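Local coordinates for pesticidal crystal protein Cry4Aa (Bacillus thuringiensis, PDB 2C9K) that kills mosquito larvae by binding midgut epithelial cells and promoting their colloid-osmotic lysis, at residues A[297-303]-A[341-347]. Numbering follows the deposited sequence.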
loop_
_atom_site.group_PDB
_atom_site.type_symbol
_atom_site.label_atom_id
_atom_site.label_comp_id
_atom_site.label_asym_id
_atom_site.label_seq_id
_atom_site.Cartn_x
_atom_site.Cartn_y
_atom_site.Cartn_z
ATOM N N ASP A 297 13.106 -13.467 -6.484
ATOM C CA ASP A 297 13.492 -14.570 -7.376
ATOM C C ASP A 297 13.495 -15.920 -6.660
ATOM O O ASP A 297 12.916 -16.894 -7.152
ATOM C CB ASP A 297 14.883 -14.342 -7.971
ATOM C CG ASP A 297 14.869 -13.360 -9.102
ATOM O OD1 ASP A 297 13.856 -13.345 -9.826
ATOM O OD2 ASP A 297 15.857 -12.618 -9.282
ATOM N N SER A 298 14.153 -15.978 -5.502
ATOM C CA SER A 298 14.216 -17.222 -4.740
ATOM C C SER A 298 14.579 -17.039 -3.267
ATOM O O SER A 298 15.165 -16.030 -2.878
ATOM C CB SER A 298 15.226 -18.176 -5.387
ATOM O OG SER A 298 16.527 -17.607 -5.411
ATOM N N LEU A 299 14.213 -18.034 -2.462
ATOM C CA LEU A 299 14.503 -18.064 -1.032
ATOM C C LEU A 299 15.566 -19.146 -0.818
ATOM O O LEU A 299 15.406 -20.281 -1.247
ATOM C CB LEU A 299 13.231 -18.392 -0.256
ATOM C CG LEU A 299 12.519 -17.229 0.435
ATOM C CD1 LEU A 299 12.752 -15.940 -0.321
ATOM C CD2 LEU A 299 11.033 -17.545 0.548
ATOM N N ASN A 300 16.655 -18.792 -0.156
ATOM C CA ASN A 300 17.746 -19.735 0.053
ATOM C C ASN A 300 18.081 -19.940 1.526
ATOM O O ASN A 300 18.718 -19.092 2.145
ATOM C CB ASN A 300 18.972 -19.226 -0.701
ATOM C CG ASN A 300 18.651 -18.859 -2.140
ATOM O OD1 ASN A 300 18.649 -19.713 -3.027
ATOM N ND2 ASN A 300 18.354 -17.586 -2.375
ATOM N N PHE A 301 17.649 -21.073 2.077
ATOM C CA PHE A 301 17.889 -21.408 3.480
ATOM C C PHE A 301 18.900 -22.539 3.648
ATOM O O PHE A 301 18.733 -23.618 3.082
ATOM C CB PHE A 301 16.583 -21.826 4.162
ATOM C CG PHE A 301 15.649 -20.692 4.437
ATOM C CD1 PHE A 301 15.005 -20.033 3.395
ATOM C CD2 PHE A 301 15.415 -20.274 5.742
ATOM C CE1 PHE A 301 14.135 -18.970 3.652
ATOM C CE2 PHE A 301 14.549 -19.211 6.011
ATOM C CZ PHE A 301 13.908 -18.558 4.965
ATOM N N TYR A 302 19.947 -22.289 4.429
ATOM C CA TYR A 302 20.962 -23.304 4.689
ATOM C C TYR A 302 20.556 -24.168 5.884
ATOM O O TYR A 302 20.094 -23.654 6.902
ATOM C CB TYR A 302 22.315 -22.669 5.008
ATOM C CG TYR A 302 22.983 -21.948 3.870
ATOM C CD1 TYR A 302 22.781 -20.584 3.668
ATOM C CD2 TYR A 302 23.858 -22.618 3.020
ATOM C CE1 TYR A 302 23.446 -19.903 2.644
ATOM C CE2 TYR A 302 24.524 -21.951 1.994
ATOM C CZ TYR A 302 24.314 -20.595 1.814
ATOM O OH TYR A 302 24.971 -19.940 0.802
ATOM N N GLU A 303 20.735 -25.479 5.760
ATOM C CA GLU A 303 20.411 -26.410 6.838
ATOM C C GLU A 303 21.720 -26.972 7.375
ATOM O O GLU A 303 22.771 -26.790 6.765
ATOM C CB GLU A 303 19.556 -27.557 6.311
ATOM C CG GLU A 303 20.201 -28.271 5.138
ATOM C CD GLU A 303 19.491 -29.552 4.772
ATOM O OE1 GLU A 303 18.276 -29.504 4.487
ATOM O OE2 GLU A 303 20.157 -30.609 4.768
ATOM N N ASP A 341 27.244 -26.251 5.814
ATOM C CA ASP A 341 25.796 -26.461 5.725
ATOM C C ASP A 341 25.269 -26.601 4.301
ATOM O O ASP A 341 25.902 -26.156 3.347
ATOM C CB ASP A 341 25.053 -25.329 6.431
ATOM C CG ASP A 341 25.823 -24.032 6.412
ATOM O OD1 ASP A 341 26.495 -23.750 5.393
ATOM O OD2 ASP A 341 25.743 -23.291 7.418
ATOM N N LYS A 342 24.100 -27.220 4.175
ATOM C CA LYS A 342 23.471 -27.446 2.880
ATOM C C LYS A 342 22.463 -26.383 2.468
ATOM O O LYS A 342 21.651 -25.926 3.271
ATOM C CB LYS A 342 22.763 -28.802 2.856
ATOM C CG LYS A 342 23.626 -29.974 2.439
ATOM C CD LYS A 342 22.748 -31.174 2.105
ATOM C CE LYS A 342 21.797 -30.852 0.956
ATOM N NZ LYS A 342 20.880 -31.984 0.625
ATOM N N LEU A 343 22.502 -26.021 1.192
ATOM C CA LEU A 343 21.599 -25.024 0.657
ATOM C C LEU A 343 20.313 -25.671 0.134
ATOM O O LEU A 343 20.347 -26.551 -0.723
ATOM C CB LEU A 343 22.302 -24.243 -0.464
ATOM C CG LEU A 343 21.668 -22.918 -0.915
ATOM C CD1 LEU A 343 21.456 -22.030 0.299
ATOM C CD2 LEU A 343 22.553 -22.213 -1.926
ATOM N N LYS A 344 19.181 -25.247 0.689
ATOM C CA LYS A 344 17.865 -25.734 0.272
ATOM C C LYS A 344 17.193 -24.510 -0.326
ATOM O O LYS A 344 16.686 -23.656 0.400
ATOM C CB LYS A 344 17.042 -26.223 1.469
ATOM C CG LYS A 344 17.434 -27.579 2.027
ATOM C CD LYS A 344 17.150 -28.686 1.037
ATOM C CE LYS A 344 17.126 -30.044 1.714
ATOM N NZ LYS A 344 15.924 -30.234 2.578
ATOM N N SER A 345 17.187 -24.431 -1.649
ATOM C CA SER A 345 16.615 -23.286 -2.341
ATOM C C SER A 345 15.234 -23.506 -2.975
ATOM O O SER A 345 14.887 -24.617 -3.358
ATOM C CB SER A 345 17.616 -22.818 -3.402
ATOM O OG SER A 345 17.127 -21.708 -4.122
ATOM N N LEU A 346 14.449 -22.432 -3.056
ATOM C CA LEU A 346 13.118 -22.444 -3.674
ATOM C C LEU A 346 13.066 -21.287 -4.674
ATOM O O LEU A 346 13.023 -20.119 -4.279
ATOM C CB LEU A 346 12.012 -22.248 -2.635
ATOM C CG LEU A 346 10.651 -21.868 -3.244
ATOM C CD1 LEU A 346 10.136 -23.009 -4.100
ATOM C CD2 LEU A 346 9.648 -21.552 -2.149
ATOM N N GLY A 347 13.083 -21.613 -5.962
ATOM C CA GLY A 347 13.056 -20.588 -6.990
ATOM C C GLY A 347 11.657 -20.163 -7.379
ATOM O O GLY A 347 10.677 -20.784 -6.973
#
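Leu343 lays its CD1 methyl over the centre of one face of the Tyr302 ring, a CH-pi contact with CD1 3.4 Å from the centroid and 10° off the normal. A chi1 of -165° turns the Leu343 branch away from its own backbone N and over toward Tyr302 on the partner strand, while Asp341 OD1 approaches obliquely. The Phe301 ring has Leu299 CG at its edge, in plane, and is further packed by His316, stacked, and Phe313, edge-to-face. On the side of the sheet that carries Tyr302, Ser345 OG donates to Asn300 OD1 at 2.7 Å, from above the amide carbonyl plane; Asn300 ND2 binds Tyr317 O on the next strand. On the other side of the sheet Lys344, bent at chi2 and chi4, crosses Glu303 and brings NZ within 3.1 Å of Glu303 OE1, a salt bridge. NZ also reaches Thr392 O, and OE1 takes the Gly394 N-H, so both charged ends are held at the end of strand 386-392 and just beyond it. Backbone bonds pair Leu299 with Leu346 and Phe301 with Lys344 in both directions. Strand 342-347 is outermost in the antiparallel sheet 329-335, 313-322, 294-303, 342-347: a Greek-key sheet of the beta-prism domain II of three-domain Cry toxins.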